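Local coordinates for ectonucleoside triphosphate diphosphohydrolase 4 (Homo sapiens, PDB 6WG5), which belongs to the GDA1/CD39 nucleoside phosphatase family, whose members are related in fold to the actin-like ATPase superfamily, at residues A[42-47]-A[123-128]; A[117-122]-A[157-162]; A[316-321]-A[338-343]; A[323-328]-A[415-420]; A[372-377]-A[457-462]. One frame throughout, in Å; residues are numbered along the deposited sequence.

Contact 1. Residues A[42-47]-A[123-128]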
# COMPACT_ATOMS: atom_id res chain seq x y z
N TYR A 42 -5.75 3.04 24.72
CA TYR A 42 -5.09 3.81 23.68
C TYR A 42 -3.83 3.11 23.21
O TYR A 42 -3.23 2.29 23.92
CB TYR A 42 -4.75 5.22 24.18
CG TYR A 42 -5.94 5.97 24.73
CD1 TYR A 42 -6.39 5.74 26.03
CD2 TYR A 42 -6.63 6.90 23.95
CE1 TYR A 42 -7.49 6.42 26.53
CE2 TYR A 42 -7.72 7.58 24.45
CZ TYR A 42 -8.15 7.33 25.74
OH TYR A 42 -9.24 8.01 26.24
N GLY A 43 -3.44 3.43 21.98
CA GLY A 43 -2.20 2.93 21.41
C GLY A 43 -1.65 3.95 20.44
O GLY A 43 -2.41 4.69 19.80
N ILE A 44 -0.33 4.00 20.32
CA ILE A 44 0.35 5.03 19.55
C ILE A 44 1.31 4.36 18.57
O ILE A 44 2.08 3.47 18.95
CB ILE A 44 1.12 6.01 20.46
CG1 ILE A 44 0.15 6.67 21.45
CG2 ILE A 44 1.81 7.08 19.63
CD1 ILE A 44 0.82 7.12 22.73
N VAL A 45 1.26 4.79 17.31
CA VAL A 45 2.14 4.29 16.26
C VAL A 45 2.79 5.48 15.57
O VAL A 45 2.11 6.45 15.23
CB VAL A 45 1.37 3.43 15.23
CG1 VAL A 45 2.33 2.83 14.21
CG2 VAL A 45 0.58 2.34 15.93
N VAL A 46 4.10 5.40 15.36
CA VAL A 46 4.85 6.41 14.63
C VAL A 46 5.32 5.80 13.32
O VAL A 46 6.03 4.79 13.32
CB VAL A 46 6.04 6.94 15.45
CG1 VAL A 46 6.92 7.85 14.61
CG2 VAL A 46 5.55 7.68 16.68
N ASP A 47 4.91 6.41 12.21
CA ASP A 47 5.40 6.04 10.89
C ASP A 47 6.61 6.90 10.56
O ASP A 47 6.48 8.10 10.31
CB ASP A 47 4.30 6.22 9.84
CG ASP A 47 4.82 6.15 8.42
OD1 ASP A 47 5.90 5.57 8.20
OD2 ASP A 47 4.14 6.69 7.52
N LYS A 123 0.81 4.82 31.27
CA LYS A 123 1.51 3.62 31.71
C LYS A 123 0.99 2.37 31.00
O LYS A 123 1.74 1.41 30.81
CB LYS A 123 1.38 3.46 33.23
CG LYS A 123 -0.05 3.33 33.73
CD LYS A 123 -0.09 3.10 35.24
CE LYS A 123 0.08 4.40 36.02
NZ LYS A 123 -1.23 4.96 36.46
N GLU A 124 -0.28 2.37 30.60
CA GLU A 124 -0.90 1.23 29.94
C GLU A 124 -1.01 1.40 28.43
O GLU A 124 -1.62 0.56 27.77
CB GLU A 124 -2.28 0.98 30.54
CG GLU A 124 -2.25 0.26 31.87
CD GLU A 124 -3.61 0.21 32.54
OE1 GLU A 124 -4.59 0.68 31.92
OE2 GLU A 124 -3.70 -0.31 33.67
N THR A 125 -0.44 2.47 27.88
CA THR A 125 -0.56 2.75 26.45
C THR A 125 0.73 2.37 25.75
O THR A 125 1.79 2.93 26.07
CB THR A 125 -0.86 4.23 26.23
OG1 THR A 125 -2.13 4.55 26.80
CG2 THR A 125 -0.86 4.57 24.74
N PRO A 126 0.71 1.44 24.79
CA PRO A 126 1.94 1.10 24.07
C PRO A 126 2.30 2.14 23.02
O PRO A 126 1.44 2.78 22.41
CB PRO A 126 1.61 -0.25 23.42
CG PRO A 126 0.14 -0.20 23.22
CD PRO A 126 -0.41 0.57 24.39
N LEU A 127 3.60 2.29 22.81
CA LEU A 127 4.15 3.15 21.76
C LEU A 127 4.96 2.29 20.81
O LEU A 127 5.85 1.55 21.23
CB LEU A 127 5.02 4.26 22.36
CG LEU A 127 5.89 5.07 21.39
CD1 LEU A 127 5.04 5.90 20.44
CD2 LEU A 127 6.85 5.96 22.17
N TYR A 128 4.65 2.39 19.52
CA TYR A 128 5.36 1.66 18.48
C TYR A 128 5.94 2.66 17.48
O TYR A 128 5.21 3.51 16.96
CB TYR A 128 4.45 0.66 17.76
CG TYR A 128 3.89 -0.40 18.68
CD1 TYR A 128 4.68 -1.46 19.11
CD2 TYR A 128 2.56 -0.35 19.10
CE1 TYR A 128 4.17 -2.44 19.95
CE2 TYR A 128 2.05 -1.33 19.94
CZ TYR A 128 2.85 -2.37 20.36
OH TYR A 128 2.35 -3.34 21.19
O HOH W 1 -3.61 0.11 25.76
O HOH W 2 -4.69 2.75 27.34
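Ile44 carries CG2 anti to its backbone N, with CG1 on the N side (chi1 -58°), and Leu127 has CG anti to its own N (chi1 168°); the two side chains cross obliquely, with Ile44 CG2 3.5 Å from Leu127 CD1. The Ile44 and Thr125 side chains cross at about a right angle, with Ile44 CD1 3.7 Å from Thr125 CG2. Val46, two residues on and on the same face, brings CG2 to 4.2 Å from Leu127 CD1. The backbones pair in parallel, the second segment becoming strand at Leu127. Ile44 N donates a hydrogen bond to Pro126 O at 3.0 Å. Tyr128 N donates to Ile44 O at 2.8 Å, and Val46 N in turn to Tyr128 O. Proline can serve at 126 because only its carbonyl is needed here, while the beta-branched Ile44, Val45 and Val46 favour the extended backbone. Where the chains part, water takes over: one molecule donates to Tyr42 O and Glu124 O, and another accepts from Tyr42 N and donates to Thr125 OG1, a hydroxyl also bonded to Lys121 O. Strand 53-61 pairs antiparallel with strand 40-48. Helix 107-116 packs on the Ile44 and Leu127 face through Ala113 and Leu110, and helix 479-487 on the Val45 and Tyr128 face.

Contact 2. Residues A[117-122]-A[157-162]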
# COMPACT_ATOMS: atom_id res chain seq x y z
N VAL A 117 -3.66 11.65 25.09
CA VAL A 117 -3.89 10.45 25.89
C VAL A 117 -3.90 10.85 27.37
O VAL A 117 -2.96 11.51 27.83
CB VAL A 117 -2.82 9.40 25.62
CG1 VAL A 117 -3.12 8.11 26.38
CG2 VAL A 117 -2.71 9.11 24.13
N PRO A 118 -4.93 10.48 28.13
CA PRO A 118 -4.97 10.87 29.55
C PRO A 118 -3.73 10.39 30.30
O PRO A 118 -3.24 9.28 30.09
CB PRO A 118 -6.23 10.18 30.08
CG PRO A 118 -7.09 9.99 28.88
CD PRO A 118 -6.15 9.75 27.74
N ARG A 119 -3.23 11.26 31.18
CA ARG A 119 -2.03 10.94 31.95
C ARG A 119 -2.15 9.59 32.64
O ARG A 119 -1.17 8.85 32.75
CB ARG A 119 -1.76 12.04 32.98
CG ARG A 119 -0.73 13.07 32.54
CD ARG A 119 0.66 12.47 32.46
NE ARG A 119 1.04 11.82 33.72
CZ ARG A 119 1.99 10.90 33.83
NH1 ARG A 119 2.67 10.50 32.76
NH2 ARG A 119 2.26 10.36 35.02
N ALA A 120 -3.36 9.25 33.11
CA ALA A 120 -3.54 8.00 33.85
C ALA A 120 -3.35 6.77 32.98
O ALA A 120 -3.04 5.70 33.51
CB ALA A 120 -4.94 7.98 34.47
N LYS A 121 -3.53 6.89 31.66
CA LYS A 121 -3.45 5.75 30.76
C LYS A 121 -2.09 5.61 30.08
O LYS A 121 -1.87 4.61 29.38
CB LYS A 121 -4.55 5.85 29.69
CG LYS A 121 -5.94 5.52 30.20
CD LYS A 121 -6.22 4.03 30.13
CE LYS A 121 -7.43 3.64 30.96
NZ LYS A 121 -8.66 4.38 30.57
N HIS A 122 -1.19 6.57 30.26
CA HIS A 122 0.13 6.48 29.62
C HIS A 122 0.83 5.18 29.98
O HIS A 122 1.39 4.50 29.12
CB HIS A 122 0.98 7.68 30.02
CG HIS A 122 0.50 8.99 29.46
ND1 HIS A 122 1.25 10.15 29.53
CD2 HIS A 122 -0.64 9.32 28.83
CE1 HIS A 122 0.58 11.13 28.96
NE2 HIS A 122 -0.57 10.66 28.53
N HIS A 157 11.55 10.01 29.68
CA HIS A 157 10.75 11.20 29.45
C HIS A 157 9.26 10.91 29.28
O HIS A 157 8.45 11.84 29.39
CB HIS A 157 11.26 11.94 28.21
CG HIS A 157 12.54 12.69 28.45
ND1 HIS A 157 13.60 12.64 27.58
CD2 HIS A 157 12.91 13.52 29.46
CE1 HIS A 157 14.58 13.40 28.04
NE2 HIS A 157 14.19 13.94 29.18
N PHE A 158 8.88 9.66 29.01
CA PHE A 158 7.49 9.31 28.82
C PHE A 158 7.20 7.99 29.53
O PHE A 158 8.09 7.16 29.72
CB PHE A 158 7.13 9.19 27.33
CG PHE A 158 7.46 10.42 26.53
CD1 PHE A 158 6.57 11.49 26.47
CD2 PHE A 158 8.66 10.52 25.84
CE1 PHE A 158 6.87 12.62 25.74
CE2 PHE A 158 8.96 11.66 25.11
CZ PHE A 158 8.07 12.71 25.06
N ASP A 159 5.93 7.81 29.91
CA ASP A 159 5.51 6.64 30.67
C ASP A 159 4.88 5.56 29.79
O ASP A 159 4.33 4.59 30.32
CB ASP A 159 4.51 7.05 31.76
CG ASP A 159 5.16 7.88 32.86
OD1 ASP A 159 6.36 7.67 33.13
OD2 ASP A 159 4.47 8.73 33.44
N PHE A 160 4.95 5.70 28.47
CA PHE A 160 4.38 4.70 27.58
C PHE A 160 5.13 3.38 27.68
O PHE A 160 6.32 3.34 27.98
CB PHE A 160 4.41 5.21 26.13
CG PHE A 160 3.73 6.53 25.93
CD1 PHE A 160 2.48 6.77 26.47
CD2 PHE A 160 4.35 7.53 25.20
CE1 PHE A 160 1.85 7.99 26.29
CE2 PHE A 160 3.72 8.75 25.01
CZ PHE A 160 2.47 8.98 25.56
N LEU A 161 4.41 2.29 27.43
CA LEU A 161 5.03 0.97 27.33
C LEU A 161 5.95 0.96 26.12
O LEU A 161 5.47 0.94 24.98
CB LEU A 161 3.98 -0.13 27.23
CG LEU A 161 3.01 -0.31 28.40
CD1 LEU A 161 1.98 -1.37 28.04
CD2 LEU A 161 3.74 -0.68 29.68
N PHE A 162 7.26 0.96 26.35
CA PHE A 162 8.23 1.05 25.27
C PHE A 162 9.41 0.15 25.60
O PHE A 162 10.09 0.35 26.61
CB PHE A 162 8.69 2.50 25.08
CG PHE A 162 9.34 2.77 23.75
CD1 PHE A 162 10.65 3.19 23.68
CD2 PHE A 162 8.63 2.59 22.57
CE1 PHE A 162 11.25 3.44 22.45
CE2 PHE A 162 9.22 2.83 21.35
CZ PHE A 162 10.53 3.26 21.29
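His122 and Phe160 form a tightly packed edge-to-face aromatic pair joining two helix-to-strand connections of an alpha/beta fold, one leading from helix 107-116 to strand 127-131, the other from helix 140-157 to strand 167-169. Phe160 CE1 lies over one face of the imidazole, offset toward the rim and 3.6 Å from His122 CG, with the ring planes at 51°. The opposite face is covered by Arg119 CA, above the ring centre. His122 NE2 donates to Val117 O at 2.6 Å; the oxygen lies near the imidazole plane, though NE2 stands above the Val117 carbonyl plane, and the bond helps hold the ring's rotation. Histidine suits the place, being flat yet able to satisfy a carbonyl. The side chain of Phe160 is apolar and reaches on to Ile44, Leu127 and Ala114. Toward solvent the contact becomes more exposed and ionic, resting on one carboxylate oxygen. The chain of Arg119, bent at chi2 and chi3, swings its guanidinium round to Asp159, and the guanidinium and carboxylate planes are 56° apart. Asp159 OD2 takes both bonds of this salt bridge: it lies in the guanidinium plane, 2.6 Å from Arg119 NH1, and a weak second bond reaches it from Arg119 NH2 at 3.2 Å.

Contact 3. Residues A[316-321]-A[338-343]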
# COMPACT_ATOMS: atom_id res chain seq x y z
N PRO A 316 12.21 14.55 -35.28
CA PRO A 316 12.01 14.05 -33.92
C PRO A 316 11.57 12.59 -33.90
O PRO A 316 10.96 12.08 -34.84
CB PRO A 316 10.90 14.96 -33.39
CG PRO A 316 10.08 15.26 -34.60
CD PRO A 316 11.04 15.30 -35.77
N TYR A 317 11.90 11.93 -32.80
CA TYR A 317 11.40 10.58 -32.56
C TYR A 317 9.89 10.64 -32.32
O TYR A 317 9.41 11.43 -31.51
CB TYR A 317 12.11 9.96 -31.36
CG TYR A 317 11.74 8.52 -31.10
CD1 TYR A 317 10.81 8.18 -30.13
CD2 TYR A 317 12.32 7.50 -31.84
CE1 TYR A 317 10.47 6.86 -29.89
CE2 TYR A 317 11.99 6.18 -31.61
CZ TYR A 317 11.06 5.87 -30.64
OH TYR A 317 10.74 4.55 -30.41
N LEU A 318 9.15 9.80 -33.04
CA LEU A 318 7.69 9.79 -32.94
C LEU A 318 7.30 8.83 -31.82
O LEU A 318 7.37 7.61 -31.98
CB LEU A 318 7.06 9.39 -34.27
CG LEU A 318 7.46 10.26 -35.46
CD1 LEU A 318 6.65 9.87 -36.69
CD2 LEU A 318 7.27 11.75 -35.16
N ASP A 319 6.89 9.39 -30.68
CA ASP A 319 6.59 8.60 -29.50
C ASP A 319 5.10 8.33 -29.43
O ASP A 319 4.32 9.28 -29.21
CB ASP A 319 7.06 9.34 -28.25
CG ASP A 319 6.91 8.51 -26.99
OD1 ASP A 319 7.07 9.07 -25.88
OD2 ASP A 319 6.62 7.30 -27.10
N PRO A 320 4.64 7.09 -29.59
CA PRO A 320 3.20 6.82 -29.48
C PRO A 320 2.67 6.95 -28.07
O PRO A 320 1.45 7.01 -27.89
CB PRO A 320 3.08 5.38 -29.99
CG PRO A 320 4.39 4.76 -29.65
CD PRO A 320 5.41 5.85 -29.82
N CYS A 321 3.55 6.99 -27.07
CA CYS A 321 3.16 7.09 -25.67
C CYS A 321 2.97 8.53 -25.21
O CYS A 321 2.82 8.77 -24.01
CB CYS A 321 4.19 6.39 -24.79
SG CYS A 321 4.28 4.60 -25.04
N TYR A 338 14.82 14.96 -29.41
CA TYR A 338 13.53 15.59 -29.57
C TYR A 338 12.48 14.56 -29.95
O TYR A 338 12.73 13.66 -30.76
CB TYR A 338 13.60 16.69 -30.64
CG TYR A 338 14.60 17.77 -30.30
CD1 TYR A 338 14.26 18.83 -29.47
CD2 TYR A 338 15.90 17.72 -30.80
CE1 TYR A 338 15.18 19.81 -29.15
CE2 TYR A 338 16.82 18.71 -30.49
CZ TYR A 338 16.46 19.75 -29.66
OH TYR A 338 17.37 20.73 -29.35
N LEU A 339 11.30 14.69 -29.34
CA LEU A 339 10.20 13.76 -29.55
C LEU A 339 8.97 14.52 -30.03
O LEU A 339 8.85 15.74 -29.83
CB LEU A 339 9.85 13.00 -28.26
CG LEU A 339 11.00 12.56 -27.36
CD1 LEU A 339 10.45 11.88 -26.11
CD2 LEU A 339 11.96 11.63 -28.08
N ARG A 340 8.06 13.79 -30.67
CA ARG A 340 6.74 14.32 -31.01
C ARG A 340 5.72 13.21 -30.78
O ARG A 340 5.89 12.10 -31.28
CB ARG A 340 6.69 14.80 -32.47
CG ARG A 340 5.48 15.67 -32.77
CD ARG A 340 4.93 15.39 -34.15
NE ARG A 340 5.95 15.51 -35.19
CZ ARG A 340 5.89 14.91 -36.38
NH1 ARG A 340 6.87 15.08 -37.25
NH2 ARG A 340 4.85 14.14 -36.69
N GLY A 341 4.67 13.53 -30.03
CA GLY A 341 3.69 12.52 -29.67
C GLY A 341 2.75 12.22 -30.82
O GLY A 341 2.23 13.13 -31.47
N THR A 342 2.55 10.93 -31.08
CA THR A 342 1.59 10.48 -32.08
C THR A 342 0.33 9.89 -31.47
O THR A 342 -0.57 9.48 -32.20
CB THR A 342 2.24 9.45 -33.02
OG1 THR A 342 2.73 8.34 -32.26
CG2 THR A 342 3.40 10.09 -33.78
N GLY A 343 0.24 9.84 -30.14
CA GLY A 343 -0.99 9.47 -29.45
C GLY A 343 -1.62 8.17 -29.91
O GLY A 343 -2.80 8.16 -30.28
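Leu318 and Arg340 lie side by side, pointing the same way, with Leu318 CD2 over the centre of one guanidinium face, 3.7 Å from Arg340 CZ. Pro316 CG adds a contact at 4.0 Å to Arg340 CB, so the arginine chain gives apolar neighbours a surface while its guanidinium stays at a partly exposed position. On the sheet face carrying Tyr317 and Leu339, Tyr317 CB meets Leu339 CD2 at 3.7 Å. Parallel backbone bonds set this register: Tyr317 N to Tyr338 O, Arg340 N to Tyr317 O, Asp319 N to Arg340 O, and Thr342 N to Asp319 O at 3.1 Å. Asp319 also organises the chain beyond. Cys321 N meets Asp319 OD2 from above the carboxylate plane, at 3.1 Å; OD2 is also hydrogen-bonded to Tyr290 OH, and OD1 is salt-bridged to Arg287, satisfying the buried carboxylate. Cys321 is disulfide-bonded to Cys348 of helix 345-352. The arrangement is a parallel edge pair in a three-stranded mixed sheet, with an Asx turn leading out of the edge strand.

Contact 4. Residues A[323-328]-A[415-420]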
# COMPACT_ATOMS: atom_id res chain seq x y z
N PRO A 323 0.81 12.38 -25.96
CA PRO A 323 -0.37 12.92 -26.63
C PRO A 323 -0.04 13.41 -28.03
O PRO A 323 1.09 13.80 -28.33
CB PRO A 323 -0.80 14.08 -25.72
CG PRO A 323 -0.21 13.78 -24.40
CD PRO A 323 1.06 13.04 -24.66
N LEU A 324 -1.05 13.38 -28.90
CA LEU A 324 -0.85 13.77 -30.29
C LEU A 324 -0.34 15.20 -30.39
O LEU A 324 -0.92 16.13 -29.83
CB LEU A 324 -2.16 13.62 -31.06
CG LEU A 324 -2.13 13.99 -32.54
CD1 LEU A 324 -1.34 12.96 -33.34
CD2 LEU A 324 -3.54 14.11 -33.08
N ASP A 325 0.76 15.37 -31.12
CA ASP A 325 1.34 16.66 -31.52
C ASP A 325 2.06 17.38 -30.39
O ASP A 325 2.49 18.53 -30.59
CB ASP A 325 0.29 17.61 -32.11
CG ASP A 325 -0.18 17.18 -33.49
OD1 ASP A 325 0.54 16.40 -34.15
OD2 ASP A 325 -1.27 17.62 -33.91
N ILE A 326 2.20 16.78 -29.21
CA ILE A 326 3.02 17.39 -28.17
C ILE A 326 4.49 17.28 -28.56
O ILE A 326 4.92 16.30 -29.18
CB ILE A 326 2.78 16.73 -26.80
CG1 ILE A 326 3.41 17.58 -25.69
CG2 ILE A 326 3.36 15.32 -26.77
CD1 ILE A 326 3.11 17.09 -24.28
N LYS A 327 5.26 18.30 -28.20
CA LYS A 327 6.69 18.32 -28.44
C LYS A 327 7.42 18.20 -27.11
O LYS A 327 7.24 19.05 -26.23
CB LYS A 327 7.10 19.58 -29.20
CG LYS A 327 6.48 19.65 -30.59
CD LYS A 327 6.81 20.94 -31.31
CE LYS A 327 6.12 20.99 -32.67
NZ LYS A 327 6.57 22.13 -33.51
N ASP A 328 8.21 17.14 -26.96
CA ASP A 328 8.95 16.86 -25.74
C ASP A 328 10.40 16.62 -26.12
O ASP A 328 10.74 16.46 -27.30
CB ASP A 328 8.36 15.64 -25.00
CG ASP A 328 8.90 15.49 -23.59
OD1 ASP A 328 9.29 16.51 -22.99
OD2 ASP A 328 8.92 14.35 -23.08
N ALA A 415 -5.46 10.25 -28.61
CA ALA A 415 -5.61 10.71 -29.98
C ALA A 415 -6.06 12.16 -30.08
O ALA A 415 -6.23 12.66 -31.19
CB ALA A 415 -6.61 9.81 -30.72
N THR A 416 -6.25 12.84 -28.95
CA THR A 416 -6.67 14.24 -28.95
C THR A 416 -5.45 15.14 -29.04
O THR A 416 -4.47 14.95 -28.32
CB THR A 416 -7.47 14.55 -27.68
OG1 THR A 416 -8.60 13.68 -27.59
CG2 THR A 416 -7.96 16.00 -27.69
N LYS A 417 -5.52 16.13 -29.94
CA LYS A 417 -4.41 17.06 -30.11
C LYS A 417 -4.01 17.68 -28.78
O LYS A 417 -4.87 18.00 -27.95
CB LYS A 417 -4.79 18.18 -31.09
CG LYS A 417 -5.03 17.73 -32.51
CD LYS A 417 -5.35 18.93 -33.38
CE LYS A 417 -6.26 18.57 -34.54
NZ LYS A 417 -7.04 19.76 -35.00
N TRP A 418 -2.70 17.84 -28.58
CA TRP A 418 -2.20 18.42 -27.34
C TRP A 418 -2.82 19.78 -27.07
O TRP A 418 -3.13 20.11 -25.91
CB TRP A 418 -0.68 18.53 -27.41
CG TRP A 418 -0.05 19.17 -26.21
CD1 TRP A 418 0.65 20.34 -26.18
CD2 TRP A 418 -0.08 18.68 -24.87
NE1 TRP A 418 1.06 20.61 -24.90
CE2 TRP A 418 0.63 19.60 -24.07
CE3 TRP A 418 -0.63 17.55 -24.25
CZ2 TRP A 418 0.81 19.43 -22.70
CZ3 TRP A 418 -0.45 17.38 -22.89
CH2 TRP A 418 0.26 18.32 -22.13
N SER A 419 -3.02 20.59 -28.11
CA SER A 419 -3.58 21.92 -27.91
C SER A 419 -5.01 21.85 -27.38
O SER A 419 -5.41 22.66 -26.54
CB SER A 419 -3.53 22.71 -29.22
OG SER A 419 -4.24 22.04 -30.25
N ILE A 420 -5.79 20.88 -27.86
CA ILE A 420 -7.15 20.71 -27.36
C ILE A 420 -7.12 20.28 -25.90
O ILE A 420 -7.81 20.86 -25.05
CB ILE A 420 -7.91 19.69 -28.23
CG1 ILE A 420 -8.05 20.23 -29.66
CG2 ILE A 420 -9.29 19.39 -27.64
CD1 ILE A 420 -8.58 19.21 -30.66
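The carbonyl of Leu324, within a type II beta turn from Pro323 to Ile326, accepts the N-H of Trp418 at the start of helix 418-427, with Trp418 N 2.8 Å from Leu324 O and nearly along the C=O axis. Asp325 takes the positive phi (75°) that the third position of such a turn requires. Trp418 has CG anti to its backbone N (chi1 177°), which sets CG toward the turn. Ile326 CD1 sits over the face of the indole, 3.4 Å from the centroid of the six-membered ring, a CH-pi contact 7° off the ring normal. Pro323 lies alongside the same indole, CB 3.8 Å from Trp418 CE3. Further out, Leu324 CD2 packs at 4.0 Å on Lys417 CG, the lysine lending its aliphatic part. Leu439 and Lys440 of helix 436-456 also touch Trp418. The chemistry is mainly dispersion against the broad indole, with Ile326 over its face and Pro323 alongside, while the single backbone bond gives an acceptor to a first-turn N-H, which no preceding turn of the helix can serve.

Contact 5. Residues A[372-377]-A[457-462]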
# COMPACT_ATOMS: atom_id res chain seq x y z
N PRO A 372 1.76 -16.35 -6.67
CA PRO A 372 0.84 -17.45 -6.44
C PRO A 372 -0.40 -17.30 -7.30
O PRO A 372 -0.81 -16.17 -7.62
CB PRO A 372 0.50 -17.34 -4.94
CG PRO A 372 1.52 -16.43 -4.36
CD PRO A 372 1.94 -15.52 -5.46
N PRO A 373 -1.04 -18.40 -7.68
CA PRO A 373 -2.23 -18.29 -8.52
C PRO A 373 -3.33 -17.51 -7.81
O PRO A 373 -3.52 -17.62 -6.60
CB PRO A 373 -2.64 -19.75 -8.75
CG PRO A 373 -2.07 -20.49 -7.58
CD PRO A 373 -0.79 -19.79 -7.25
N ILE A 374 -4.05 -16.70 -8.59
CA ILE A 374 -5.17 -15.92 -8.09
C ILE A 374 -6.46 -16.59 -8.56
O ILE A 374 -6.61 -16.90 -9.75
CB ILE A 374 -5.11 -14.46 -8.57
CG1 ILE A 374 -3.85 -13.78 -8.02
CG2 ILE A 374 -6.36 -13.70 -8.15
CD1 ILE A 374 -3.59 -12.40 -8.62
N HIS A 375 -7.39 -16.81 -7.63
CA HIS A 375 -8.71 -17.34 -7.96
C HIS A 375 -9.53 -16.19 -8.53
O HIS A 375 -10.35 -15.56 -7.85
CB HIS A 375 -9.35 -17.95 -6.72
CG HIS A 375 -10.48 -18.88 -7.03
ND1 HIS A 375 -11.36 -19.33 -6.06
CD2 HIS A 375 -10.87 -19.46 -8.19
CE1 HIS A 375 -12.24 -20.14 -6.61
NE2 HIS A 375 -11.97 -20.24 -7.90
N PHE A 376 -9.30 -15.90 -9.81
CA PHE A 376 -9.87 -14.70 -10.42
C PHE A 376 -11.39 -14.71 -10.34
O PHE A 376 -12.01 -13.67 -10.06
CB PHE A 376 -9.41 -14.58 -11.87
CG PHE A 376 -7.96 -14.18 -12.02
CD1 PHE A 376 -7.52 -12.96 -11.53
CD2 PHE A 376 -7.06 -15.01 -12.65
CE1 PHE A 376 -6.19 -12.59 -11.66
CE2 PHE A 376 -5.73 -14.64 -12.78
CZ PHE A 376 -5.30 -13.43 -12.29
N GLN A 377 -12.02 -15.86 -10.58
CA GLN A 377 -13.48 -15.91 -10.56
C GLN A 377 -14.06 -15.64 -9.18
O GLN A 377 -15.24 -15.30 -9.08
CB GLN A 377 -13.97 -17.27 -11.08
CG GLN A 377 -13.39 -18.48 -10.35
CD GLN A 377 -12.19 -19.07 -11.07
OE1 GLN A 377 -11.32 -18.35 -11.57
NE2 GLN A 377 -12.13 -20.40 -11.13
N PHE A 457 0.47 -8.91 -14.17
CA PHE A 457 -0.13 -9.76 -13.15
C PHE A 457 -1.16 -10.73 -13.72
O PHE A 457 -1.66 -11.58 -12.97
CB PHE A 457 -0.79 -8.89 -12.07
CG PHE A 457 0.17 -8.01 -11.33
CD1 PHE A 457 1.36 -8.51 -10.82
CD2 PHE A 457 -0.10 -6.66 -11.14
CE1 PHE A 457 2.24 -7.70 -10.14
CE2 PHE A 457 0.78 -5.84 -10.46
CZ PHE A 457 1.95 -6.36 -9.96
N SER A 458 -1.49 -10.63 -15.00
CA SER A 458 -2.30 -11.61 -15.71
C SER A 458 -3.76 -11.59 -15.29
O SER A 458 -4.43 -12.62 -15.28
CB SER A 458 -1.73 -13.03 -15.54
OG SER A 458 -0.41 -13.11 -16.05
N PHE A 459 -4.29 -10.42 -14.94
CA PHE A 459 -5.71 -10.31 -14.66
C PHE A 459 -6.50 -10.43 -15.97
O PHE A 459 -6.13 -9.81 -16.97
CB PHE A 459 -6.04 -8.98 -13.98
CG PHE A 459 -5.77 -8.98 -12.50
CD1 PHE A 459 -6.79 -9.19 -11.59
CD2 PHE A 459 -4.49 -8.75 -12.01
CE1 PHE A 459 -6.55 -9.19 -10.23
CE2 PHE A 459 -4.24 -8.74 -10.65
CZ PHE A 459 -5.27 -8.96 -9.76
N PRO A 460 -7.59 -11.20 -15.99
CA PRO A 460 -8.37 -11.32 -17.22
C PRO A 460 -8.85 -9.96 -17.70
O PRO A 460 -9.15 -9.07 -16.91
CB PRO A 460 -9.54 -12.23 -16.82
CG PRO A 460 -9.07 -12.96 -15.62
CD PRO A 460 -8.15 -12.03 -14.90
N VAL A 461 -8.93 -9.81 -19.03
CA VAL A 461 -9.44 -8.57 -19.61
C VAL A 461 -10.86 -8.30 -19.12
O VAL A 461 -11.24 -7.15 -18.88
CB VAL A 461 -9.37 -8.63 -21.14
CG1 VAL A 461 -10.08 -7.43 -21.76
CG2 VAL A 461 -7.92 -8.69 -21.60
N ASN A 462 -11.65 -9.36 -18.95
CA ASN A 462 -13.02 -9.24 -18.48
C ASN A 462 -13.12 -9.14 -16.96
O ASN A 462 -14.24 -9.23 -16.44
CB ASN A 462 -13.84 -10.43 -18.97
CG ASN A 462 -13.31 -11.75 -18.47
OD1 ASN A 462 -12.11 -12.04 -18.59
ND2 ASN A 462 -14.18 -12.56 -17.88
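Phe376 and Phe459 form an edge-to-face pair between two loops that lead into the adjacent parallel strands 381-385 and 466-468. The rim of Phe376 approaches the face of Phe459, CE1 lying 3.5 Å from Phe459 CD1, with centroids 5.1 Å apart and planes at 64°. Pro460 CD sits over the centre of one Phe376 face, 3.6 Å from the ring centroid, in a CH-pi contact, and Ile374 CB covers the opposite face nearer the rim. Proline suits this place because its CD hydrogens, next to the amide nitrogen, are good partners for a pi face. Ile374 reaches past the ring and crosses Phe459 at about a right angle, CD1 4.0 Å from Phe459 CZ. An inverse gamma turn centred on His375, with a weak Phe376 N to Ile374 O bond, is consistent with both side chains facing segment 457-462. Phe459 also packs on Phe453, Phe381 and Tyr463, an aromatic cluster joining two loops to a helix and a strand at the edge of a mixed beta sheet, where 466-468 is the outermost strand.

Contact 1 is fully buried, whereas the other four mix buried and more exposed residues. Contacts 1 and 2 adjoin, since Leu161 is probably hydrogen-bonded to Thr125 and Leu127; contact 2 joins the connections leading into two neighbouring parallel strands, 127-131 and 167-169, the first of which contact 1 pairs with strand 40-48. Contacts 3 and 4 form a second pair on the opposite side of the chain's centre, about 53 and 52 Å from contact 1 between centres, and both reach the three-stranded sheet. Contact 5 stands apart, beside another mixed sheet. Parallel backbone bonding dominates contacts 1 and 3, aromatic packing contacts 4 and 5, while contact 2 pairs a buried aromatic stack with an outer salt bridge.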